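Local atomic coordinates of transcriptional regulator, MerR family (Listeria monocytogenes str. 4b F2365, PDB entry 3GP4), a protein that probably binds promoter DNA as a dimer through an N-terminal winged helix-turn-helix domain and regulates transcription, as other MerR-family proteins do. Residues F51-Q54 with M55-G59; H77-E80 with A81-E84; K88-I91 with E92-R96. All coordinates share one frame; numbering follows the deposited sequence.

Contact 1: residues F51-Q54 with M55-G59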
ATOM      1  N   PHE A  51      -4.842 -16.670  -4.815  1.00 26.77           N
ATOM      2  CA  PHE A  51      -3.674 -16.405  -3.960  1.00 26.47           C
ATOM      3  C   PHE A  51      -2.704 -15.395  -4.592  1.00 26.27           C
ATOM      4  O   PHE A  51      -2.235 -14.458  -3.886  1.00 23.66           O
ATOM      5  CB  PHE A  51      -2.979 -17.721  -3.603  1.00 28.36           C
ATOM      6  CG  PHE A  51      -1.784 -17.580  -2.691  1.00 26.63           C
ATOM      7  CD1 PHE A  51      -1.943 -17.329  -1.328  1.00 30.45           C
ATOM      8  CD2 PHE A  51      -0.514 -17.744  -3.200  1.00 32.70           C
ATOM      9  CE1 PHE A  51      -0.818 -17.232  -0.496  1.00 32.30           C
ATOM     10  CE2 PHE A  51       0.625 -17.649  -2.361  1.00 31.44           C
ATOM     11  CZ  PHE A  51       0.464 -17.402  -1.031  1.00 31.47           C
ATOM     12  N   THR A  52      -2.414 -15.562  -5.893  1.00 25.67           N
ATOM     13  CA  THR A  52      -1.464 -14.695  -6.607  1.00 26.86           C
ATOM     14  C   THR A  52      -1.958 -13.265  -6.627  1.00 26.83           C
ATOM     15  O   THR A  52      -1.225 -12.335  -6.207  1.00 27.37           O
ATOM     16  CB  THR A  52      -1.216 -15.171  -8.061  1.00 26.59           C
ATOM     17  OG1 THR A  52      -0.639 -16.469  -8.019  1.00 26.70           O
ATOM     18  CG2 THR A  52      -0.232 -14.226  -8.820  1.00 28.46           C
ATOM     19  N   ARG A  53      -3.207 -13.101  -7.062  1.00 26.07           N
ATOM     20  CA  ARG A  53      -3.859 -11.801  -7.089  1.00 26.71           C
ATOM     21  C   ARG A  53      -3.772 -11.114  -5.711  1.00 24.92           C
ATOM     22  O   ARG A  53      -3.333  -9.962  -5.625  1.00 24.55           O
ATOM     23  CB  ARG A  53      -5.314 -11.901  -7.559  1.00 26.93           C
ATOM     24  CG  ARG A  53      -5.984 -10.516  -7.775  1.00 31.92           C
ATOM     25  CD  ARG A  53      -5.190  -9.714  -8.832  1.00 40.59           C
ATOM     26  NE  ARG A  53      -5.382  -8.258  -8.750  1.00 45.54           N
ATOM     27  CZ  ARG A  53      -4.412  -7.390  -8.468  1.00 47.46           C
ATOM     28  NH1 ARG A  53      -3.167  -7.817  -8.244  1.00 47.57           N
ATOM     29  NH2 ARG A  53      -4.684  -6.089  -8.414  1.00 49.28           N
ATOM     30  N   GLN A  54      -4.126 -11.835  -4.654  1.00 25.26           N
ATOM     31  CA  GLN A  54      -4.199 -11.239  -3.298  1.00 25.20           C
ATOM     32  C   GLN A  54      -2.825 -10.847  -2.819  1.00 24.64           C
ATOM     33  O   GLN A  54      -2.617  -9.726  -2.269  1.00 23.59           O
ATOM     34  CB  GLN A  54      -4.892 -12.183  -2.323  1.00 25.38           C
ATOM     35  CG  GLN A  54      -5.049 -11.622  -0.880  1.00 27.96           C
ATOM     36  CD  GLN A  54      -5.584 -12.620   0.165  1.00 31.06           C
ATOM     37  OE1 GLN A  54      -5.478 -13.847   0.011  1.00 33.41           O
ATOM     38  NE2 GLN A  54      -6.149 -12.080   1.255  1.00 29.82           N
ATOM     39  N   MET A  55      -1.861 -11.748  -3.037  1.00 23.08           N
ATOM     40  CA  MET A  55      -0.476 -11.473  -2.661  1.00 23.67           C
ATOM     41  C   MET A  55       0.163 -10.337  -3.441  1.00 25.19           C
ATOM     42  O   MET A  55       0.832  -9.502  -2.848  1.00 25.38           O
ATOM     43  CB  MET A  55       0.405 -12.738  -2.707  1.00 23.30           C
ATOM     44  CG  MET A  55       0.052 -13.755  -1.587  1.00 21.25           C
ATOM     45  SD  MET A  55      -0.041 -13.145   0.135  1.00 19.99           S
ATOM     46  CE  MET A  55      -1.631 -13.756   0.583  1.00 28.03           C
ATOM     47  N   ARG A  56      -0.055 -10.287  -4.754  1.00 25.28           N
ATOM     48  CA  ARG A  56       0.486  -9.196  -5.556  1.00 26.28           C
ATOM     49  C   ARG A  56      -0.084  -7.844  -5.130  1.00 27.15           C
ATOM     50  O   ARG A  56       0.645  -6.849  -5.106  1.00 25.91           O
ATOM     51  CB  ARG A  56       0.228  -9.433  -7.050  1.00 25.85           C
ATOM     52  CG  ARG A  56       1.180 -10.478  -7.645  1.00 27.35           C
ATOM     53  CD  ARG A  56       2.632 -10.017  -7.661  1.00 26.81           C
ATOM     54  NE  ARG A  56       2.796  -8.859  -8.543  1.00 31.96           N
ATOM     55  CZ  ARG A  56       3.437  -7.735  -8.235  1.00 33.37           C
ATOM     56  NH1 ARG A  56       4.022  -7.565  -7.058  1.00 34.29           N
ATOM     57  NH2 ARG A  56       3.491  -6.765  -9.135  1.00 36.41           N
ATOM     58  N   ARG A  57      -1.389  -7.826  -4.863  1.00 27.11           N
ATOM     59  CA  ARG A  57      -2.101  -6.629  -4.426  1.00 28.86           C
ATOM     60  C   ARG A  57      -1.522  -6.158  -3.098  1.00 27.47           C
ATOM     61  O   ARG A  57      -1.399  -4.966  -2.881  1.00 25.89           O
ATOM     62  CB  ARG A  57      -3.587  -6.944  -4.319  1.00 29.81           C
ATOM     63  CG  ARG A  57      -4.510  -5.836  -3.890  1.00 33.83           C
ATOM     64  CD  ARG A  57      -5.913  -6.204  -4.398  1.00 41.11           C
ATOM     65  NE  ARG A  57      -6.884  -5.167  -4.090  1.00 46.58           N
ATOM     66  CZ  ARG A  57      -8.039  -5.354  -3.445  1.00 49.21           C
ATOM     67  NH1 ARG A  57      -8.425  -6.568  -3.048  1.00 49.51           N
ATOM     68  NH2 ARG A  57      -8.821  -4.304  -3.209  1.00 49.71           N
ATOM     69  N   ALA A  58      -1.114  -7.094  -2.233  1.00 26.53           N
ATOM     70  CA  ALA A  58      -0.420  -6.754  -0.973  1.00 26.89           C
ATOM     71  C   ALA A  58       1.077  -6.416  -1.092  1.00 26.43           C
ATOM     72  O   ALA A  58       1.731  -6.174  -0.071  1.00 26.78           O
ATOM     73  CB  ALA A  58      -0.625  -7.854   0.067  1.00 26.41           C
ATOM     74  N   GLY A  59       1.615  -6.481  -2.316  1.00 26.22           N
ATOM     75  CA  GLY A  59       2.993  -6.069  -2.644  1.00 24.75           C
ATOM     76  C   GLY A  59       4.059  -7.139  -2.501  1.00 24.89           C
ATOM     77  O   GLY A  59       5.247  -6.833  -2.474  1.00 24.71           O
TER

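Contact 2: residues H77-E80 with A81-E84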
ATOM      1  N   HIS A  77      10.359 -32.262  -0.803  1.00 29.11           N
ATOM      2  CA  HIS A  77      11.631 -31.948  -0.160  1.00 29.04           C
ATOM      3  C   HIS A  77      11.865 -30.437   0.040  1.00 27.91           C
ATOM      4  O   HIS A  77      12.844 -30.055   0.629  1.00 28.74           O
ATOM      5  CB  HIS A  77      12.801 -32.531  -0.963  1.00 29.29           C
ATOM      6  CG  HIS A  77      12.935 -31.973  -2.351  1.00 29.43           C
ATOM      7  ND1 HIS A  77      13.911 -31.067  -2.698  1.00 33.21           N
ATOM      8  CD2 HIS A  77      12.213 -32.194  -3.476  1.00 29.80           C
ATOM      9  CE1 HIS A  77      13.799 -30.767  -3.982  1.00 31.27           C
ATOM     10  NE2 HIS A  77      12.766 -31.427  -4.469  1.00 33.91           N
ATOM     11  N   THR A  78      10.954 -29.613  -0.462  1.00 28.34           N
ATOM     12  CA  THR A  78      11.151 -28.147  -0.425  1.00 27.67           C
ATOM     13  C   THR A  78      10.218 -27.506   0.603  1.00 27.68           C
ATOM     14  O   THR A  78      10.167 -26.270   0.717  1.00 27.13           O
ATOM     15  CB  THR A  78      10.895 -27.478  -1.777  1.00 28.14           C
ATOM     16  OG1 THR A  78       9.509 -27.623  -2.142  1.00 28.82           O
ATOM     17  CG2 THR A  78      11.857 -28.007  -2.905  1.00 25.44           C
ATOM     18  N   LEU A  79       9.487 -28.331   1.350  1.00 26.76           N
ATOM     19  CA  LEU A  79       8.503 -27.822   2.308  1.00 27.70           C
ATOM     20  C   LEU A  79       9.074 -26.805   3.313  1.00 28.43           C
ATOM     21  O   LEU A  79       8.496 -25.737   3.514  1.00 28.46           O
ATOM     22  CB  LEU A  79       7.838 -28.977   3.037  1.00 26.64           C
ATOM     23  CG  LEU A  79       6.763 -29.727   2.275  1.00 25.32           C
ATOM     24  CD1 LEU A  79       6.509 -31.084   2.939  1.00 29.16           C
ATOM     25  CD2 LEU A  79       5.435 -28.944   2.142  1.00 24.34           C
ATOM     26  N   GLU A  80      10.215 -27.115   3.933  1.00 29.67           N
ATOM     27  CA  GLU A  80      10.812 -26.177   4.889  1.00 30.37           C
ATOM     28  C   GLU A  80      11.218 -24.854   4.213  1.00 30.19           C
ATOM     29  O   GLU A  80      10.942 -23.758   4.754  1.00 30.16           O
ATOM     30  CB  GLU A  80      12.026 -26.787   5.608  1.00 31.16           C
ATOM     31  CG  GLU A  80      12.486 -25.905   6.760  1.00 37.28           C
ATOM     32  CD  GLU A  80      13.610 -26.521   7.576  1.00 43.23           C
ATOM     33  OE1 GLU A  80      14.726 -25.963   7.546  1.00 46.22           O
ATOM     34  OE2 GLU A  80      13.375 -27.567   8.236  1.00 47.19           O
ATOM     35  N   ALA A  81      11.840 -24.946   3.033  1.00 28.99           N
ATOM     36  CA  ALA A  81      12.248 -23.750   2.265  1.00 27.41           C
ATOM     37  C   ALA A  81      11.044 -22.881   1.890  1.00 27.08           C
ATOM     38  O   ALA A  81      11.114 -21.633   1.919  1.00 25.56           O
ATOM     39  CB  ALA A  81      13.023 -24.129   1.027  1.00 27.46           C
ATOM     40  N   ARG A  82       9.949 -23.531   1.528  1.00 24.92           N
ATOM     41  CA  ARG A  82       8.726 -22.781   1.287  1.00 26.23           C
ATOM     42  C   ARG A  82       8.190 -22.032   2.541  1.00 25.76           C
ATOM     43  O   ARG A  82       7.712 -20.910   2.404  1.00 26.89           O
ATOM     44  CB  ARG A  82       7.663 -23.677   0.677  1.00 25.02           C
ATOM     45  CG  ARG A  82       7.757 -23.804  -0.802  1.00 25.35           C
ATOM     46  CD  ARG A  82       6.641 -24.733  -1.319  1.00 26.06           C
ATOM     47  NE  ARG A  82       7.058 -26.155  -1.258  1.00 27.23           N
ATOM     48  CZ  ARG A  82       6.212 -27.188  -1.246  1.00 29.85           C
ATOM     49  NH1 ARG A  82       4.894 -27.004  -1.275  1.00 29.14           N
ATOM     50  NH2 ARG A  82       6.684 -28.423  -1.228  1.00 30.55           N
ATOM     51  N   ALA A  83       8.246 -22.645   3.730  1.00 25.28           N
ATOM     52  CA  ALA A  83       7.785 -21.984   4.950  1.00 26.73           C
ATOM     53  C   ALA A  83       8.697 -20.799   5.267  1.00 26.38           C
ATOM     54  O   ALA A  83       8.198 -19.731   5.658  1.00 25.90           O
ATOM     55  CB  ALA A  83       7.702 -22.918   6.156  1.00 26.43           C
ATOM     56  N   GLU A  84      10.001 -20.981   5.081  1.00 25.94           N
ATOM     57  CA  GLU A  84      10.961 -19.879   5.313  1.00 28.06           C
ATOM     58  C   GLU A  84      10.707 -18.687   4.377  1.00 27.62           C
ATOM     59  O   GLU A  84      10.857 -17.496   4.787  1.00 27.07           O
ATOM     60  CB  GLU A  84      12.390 -20.353   5.111  1.00 28.20           C
ATOM     61  CG  GLU A  84      12.890 -21.285   6.212  1.00 33.75           C
ATOM     62  CD  GLU A  84      12.977 -20.595   7.560  1.00 40.27           C
ATOM     63  OE1 GLU A  84      13.433 -19.418   7.602  1.00 41.60           O
ATOM     64  OE2 GLU A  84      12.584 -21.231   8.573  1.00 43.89           O
TER
HETATM   65  O   HOH W   1      13.328 -27.338   2.202  1.00 28.49           O

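Contact 3: residues K88-I91 with E92-R96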
ATOM      1  N   LYS A  88       9.619 -14.873   5.578  1.00 25.53           N
ATOM      2  CA  LYS A  88      10.378 -13.658   5.138  1.00 27.53           C
ATOM      3  C   LYS A  88       9.406 -12.627   4.549  1.00 26.35           C
ATOM      4  O   LYS A  88       9.468 -11.408   4.868  1.00 25.71           O
ATOM      5  CB  LYS A  88      11.382 -14.058   4.051  1.00 29.06           C
ATOM      6  CG  LYS A  88      12.680 -13.285   4.014  1.00 33.33           C
ATOM      7  CD  LYS A  88      13.754 -14.136   4.784  1.00 37.94           C
ATOM      8  CE  LYS A  88      14.189 -15.383   3.973  1.00 39.01           C
ATOM      9  NZ  LYS A  88      14.609 -16.595   4.805  1.00 38.54           N
ATOM     10  N   GLN A  89       8.522 -13.107   3.676  1.00 26.21           N
ATOM     11  CA  GLN A  89       7.493 -12.224   3.058  1.00 25.45           C
ATOM     12  C   GLN A  89       6.539 -11.652   4.099  1.00 26.18           C
ATOM     13  O   GLN A  89       6.114 -10.472   4.000  1.00 24.02           O
ATOM     14  CB  GLN A  89       6.706 -12.970   1.967  1.00 25.38           C
ATOM     15  CG  GLN A  89       7.547 -13.309   0.763  1.00 25.59           C
ATOM     16  CD  GLN A  89       8.137 -12.048   0.122  1.00 27.14           C
ATOM     17  OE1 GLN A  89       7.413 -11.079  -0.141  1.00 31.25           O
ATOM     18  NE2 GLN A  89       9.447 -12.044  -0.094  1.00 27.47           N
ATOM     19  N   ARG A  90       6.219 -12.479   5.100  1.00 25.03           N
ATOM     20  CA  ARG A  90       5.357 -12.078   6.222  1.00 26.51           C
ATOM     21  C   ARG A  90       5.930 -10.901   6.999  1.00 27.03           C
ATOM     22  O   ARG A  90       5.218  -9.884   7.239  1.00 26.22           O
ATOM     23  CB  ARG A  90       5.101 -13.290   7.147  1.00 27.13           C
ATOM     24  CG  ARG A  90       3.864 -13.189   8.065  1.00 30.04           C
ATOM     25  CD  ARG A  90       4.048 -12.267   9.314  1.00 32.21           C
ATOM     26  NE  ARG A  90       2.828 -12.328  10.125  1.00 32.49           N
ATOM     27  CZ  ARG A  90       2.479 -11.515  11.128  1.00 31.88           C
ATOM     28  NH1 ARG A  90       1.284 -11.677  11.717  1.00 30.83           N
ATOM     29  NH2 ARG A  90       3.274 -10.543  11.522  1.00 30.53           N
ATOM     30  N   ILE A  91       7.205 -11.026   7.382  1.00 26.93           N
ATOM     31  CA  ILE A  91       7.923  -9.928   8.086  1.00 29.02           C
ATOM     32  C   ILE A  91       7.836  -8.614   7.277  1.00 28.74           C
ATOM     33  O   ILE A  91       7.505  -7.542   7.833  1.00 28.99           O
ATOM     34  CB  ILE A  91       9.390 -10.324   8.340  1.00 28.81           C
ATOM     35  CG1 ILE A  91       9.450 -11.352   9.477  1.00 30.16           C
ATOM     36  CG2 ILE A  91      10.295  -9.089   8.588  1.00 32.74           C
ATOM     37  CD1 ILE A  91      10.828 -11.987   9.626  1.00 37.00           C
ATOM     38  N   GLU A  92       8.135  -8.710   5.986  1.00 27.98           N
ATOM     39  CA  GLU A  92       8.181  -7.522   5.125  1.00 28.66           C
ATOM     40  C   GLU A  92       6.803  -6.909   4.936  1.00 26.96           C
ATOM     41  O   GLU A  92       6.673  -5.662   4.875  1.00 27.13           O
ATOM     42  CB  GLU A  92       8.842  -7.838   3.786  1.00 28.66           C
ATOM     43  CG  GLU A  92      10.326  -8.225   3.978  1.00 33.12           C
ATOM     44  CD  GLU A  92      11.033  -8.677   2.718  1.00 39.04           C
ATOM     45  OE1 GLU A  92      10.558  -8.392   1.600  1.00 42.71           O
ATOM     46  OE2 GLU A  92      12.102  -9.312   2.852  1.00 41.04           O
ATOM     47  N   LEU A  93       5.784  -7.757   4.811  1.00 23.93           N
ATOM     48  CA  LEU A  93       4.407  -7.271   4.704  1.00 24.33           C
ATOM     49  C   LEU A  93       3.990  -6.613   6.029  1.00 24.46           C
ATOM     50  O   LEU A  93       3.349  -5.546   6.016  1.00 24.71           O
ATOM     51  CB  LEU A  93       3.407  -8.397   4.316  1.00 21.12           C
ATOM     52  CG  LEU A  93       1.893  -8.032   4.302  1.00 24.01           C
ATOM     53  CD1 LEU A  93       1.530  -6.790   3.417  1.00 22.82           C
ATOM     54  CD2 LEU A  93       1.035  -9.228   3.874  1.00 21.71           C
ATOM     55  N   LYS A  94       4.320  -7.253   7.155  1.00 25.16           N
ATOM     56  CA  LYS A  94       3.977  -6.682   8.483  1.00 26.85           C
ATOM     57  C   LYS A  94       4.636  -5.307   8.626  1.00 27.14           C
ATOM     58  O   LYS A  94       3.990  -4.363   9.095  1.00 28.16           O
ATOM     59  CB  LYS A  94       4.430  -7.580   9.643  1.00 27.81           C
ATOM     60  CG  LYS A  94       4.256  -6.965  11.076  1.00 28.35           C
ATOM     61  CD  LYS A  94       2.770  -6.619  11.294  1.00 29.10           C
ATOM     62  CE  LYS A  94       2.347  -6.613  12.796  1.00 34.16           C
ATOM     63  NZ  LYS A  94       2.859  -5.444  13.548  1.00 35.29           N
ATOM     64  N   ASN A  95       5.891  -5.195   8.209  1.00 27.23           N
ATOM     65  CA  ASN A  95       6.575  -3.901   8.251  1.00 28.45           C
ATOM     66  C   ASN A  95       5.870  -2.841   7.392  1.00 28.47           C
ATOM     67  O   ASN A  95       5.649  -1.729   7.901  1.00 28.40           O
ATOM     68  CB  ASN A  95       8.058  -4.030   7.958  1.00 28.79           C
ATOM     69  CG  ASN A  95       8.789  -4.796   9.057  1.00 32.69           C
ATOM     70  OD1 ASN A  95       8.246  -4.974  10.148  1.00 36.38           O
ATOM     71  ND2 ASN A  95      10.004  -5.271   8.768  1.00 34.40           N
ATOM     72  N   ARG A  96       5.458  -3.195   6.167  1.00 26.48           N
ATOM     73  CA  ARG A  96       4.671  -2.286   5.293  1.00 26.73           C
ATOM     74  C   ARG A  96       3.372  -1.802   5.929  1.00 27.54           C
ATOM     75  O   ARG A  96       3.052  -0.576   5.893  1.00 26.67           O
ATOM     76  CB  ARG A  96       4.393  -2.899   3.914  1.00 27.29           C
ATOM     77  CG  ARG A  96       5.611  -2.967   2.986  1.00 28.24           C
ATOM     78  CD  ARG A  96       5.216  -3.287   1.523  1.00 27.76           C
ATOM     79  NE  ARG A  96       4.520  -4.579   1.343  1.00 30.06           N
ATOM     80  CZ  ARG A  96       5.134  -5.768   1.284  1.00 28.22           C
ATOM     81  NH1 ARG A  96       6.442  -5.855   1.433  1.00 29.41           N
ATOM     82  NH2 ARG A  96       4.428  -6.877   1.094  1.00 27.05           N
TER
HETATM   83  O   HOH W   2       5.927  -9.021   1.698  1.00 27.47           O
HETATM   84  O   HOH W   3      11.509  -9.864  -0.447  1.00 34.66           O

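Contact 1: residues F51-Q54 with M55-G59
Met55 lays its side chain over one face of the Phe51 ring, one helical turn further on, in the last turns of helix 43-57 of the MerR-type DNA-binding domain, just before a Schellman motif ends the helix. The methylene CG makes a CH-pi contact, with Met55 CG 3.8 Å from the Phe51 ring centroid and 16° off the ring normal. Sulfur SD is further out, an oblique Met-aromatic contact, and the chain then folds back, bringing Met55 CE to 3.7 Å from Phe51 CE1. Phe51 carries its ring anti to the backbone N (chi1 -178°), toward the next turn, while bends at chi2 and chi3 of Met55 return its methyl group to the ring. Gln54 runs alongside Met55, its OE1 near the methyl group. Met55, buried, also packs on Leu60 and Leu65 and touches Arg106 of the second subunit.

On another side of the helix Arg53 bends at chi2 so that its guanidinium passes Arg57 CB on one face and Arg56 CB at its edge, with Arg53 NH1 3.9 Å from Arg56 CB. It meets the aliphatic parts of these arginines rather than their charged ends. The head of Arg56 is turned away to Leu60 O and a glycerol molecule, while Thr52 OG1 bonds back to Trp48 O.

Backbone bonds run from Met55 N to Phe51 O through to Ala58 N to Gln54 O. Gly59, at positive phi (89°), then leaves the helix, its N donating to Arg56 O at 3.0 Å.

Contact 2: residues H77-E80 with A81-E84
The guanidinium of Arg82 has Leu79 over one face and the hydroxyl of Thr78 at its edge, where a 3-10 turn leads into helix 79-130. Leu79 CD2 supplies the apolar cover, 3.6 Å from Arg82 NH2. At the edge, Arg82 NE donates to Thr78 OG1 at 3.0 Å, a bent bond (141° at the hydrogen) whose acceptor is tilted 18° out of the guanidinium plane. A second flat group, the His77 ring, has CG2 of the next residue, Thr78, over one face, 3.5 Å above the plane and offset toward the rim.

Thr78 OG1 sits between its backbone N and carbonyl carbon (chi1 65°). While it accepts from Arg82 NE, its single proton must be shared or alternate between Gly75 O and Leu71 O, and this buried hydroxyl in turn probably helps to position the arginine. The chain of Arg82 reaches back along the helix and bends at chi3. Its NH2 forms a salt bridge with Glu124 of the second subunit, which would help to balance the buried charge, and NH1 makes a weak hydrogen bond with Tyr114 of that subunit. Tyr114 there, a residue of the d-methionine pocket, also packs on Leu79 and Ala83.

The main chain is joined by Arg82 N to Thr78 O at 2.9 Å, with Ala83 N and Glu84 N bonding to Leu79 O and Glu80 O in the same i to i+4 pattern. At the exposed side a water bridges the start of the helix: it accepts from Ala81 N at 2.9 Å and donates to His77 O. The whole is a helix start following a short 3-10 turn, at the N-terminal end of the long dimerisation helix characteristic of MerR-family regulators.

Contact 3: residues K88-I91 with E92-R96
Part of the long helix 79-130, which pairs with the second subunit in the coiled-coil manner of MerR-family dimers, this contact is a run of i to i+3 and i to i+4 neighbours, largely on the helix surface. Gln89 and Glu92 are joined by water rather than directly: their side chains cross with amide and carboxylate planes 67° apart, and one water accepts from Gln89 NE2 at 3.0 Å while donating to Glu92 OE1 at 2.7 Å. Gln89 folds at chi2 (-59°) and Glu92 stays extended, which brings amide and carboxylate to the same water.

On the flank facing the other subunit, Arg90 and Lys94 run side by side, Arg90 NH2 lying 3.7 Å from Lys94 CB. Their charges are drawn to different acids: Arg90 NE makes a salt bridge with Asp108 of the second subunit, and Lys94 NZ one with Asp98 further along the helix. Leu93, buried, packs on Ala58 and on Leu104 of the second subunit. The side chains of Ile91 and Asn95 lie side by side, with Ile91 CG2 3.8 Å from Asn95 ND2.

The guanidinium of Arg96 lies with one face against Leu93 CA, and its NH2 bonds to Ala58 O. A second water in its plane accepts from Arg96 NH2 and donates to both Gln89 OE1 and Gln89 O, the latter at 2.7 Å.

In the fold
The three contacts follow one another along the chain. Contact 1 closes helix 43-57 in the DNA-binding domain; after helix 62-74, contacts 2 and 3 lie on helix 79-130, their centres about 18 Å apart. The centre of contact 1 is about 20 Å from that of contact 2 and about 13 Å from that of contact 3. Contacts 1 and 2 do not touch, but contacts 1 and 3 do: Arg96 NH2 probably donates to Ala58 O just past the end of helix 43-57, and Leu93 CD1 packs there. This ties the DNA-binding domain to the long helix. All three contacts also reach the second subunit, consistent with a dimer in which DNA-binding and dimerisation elements are coupled.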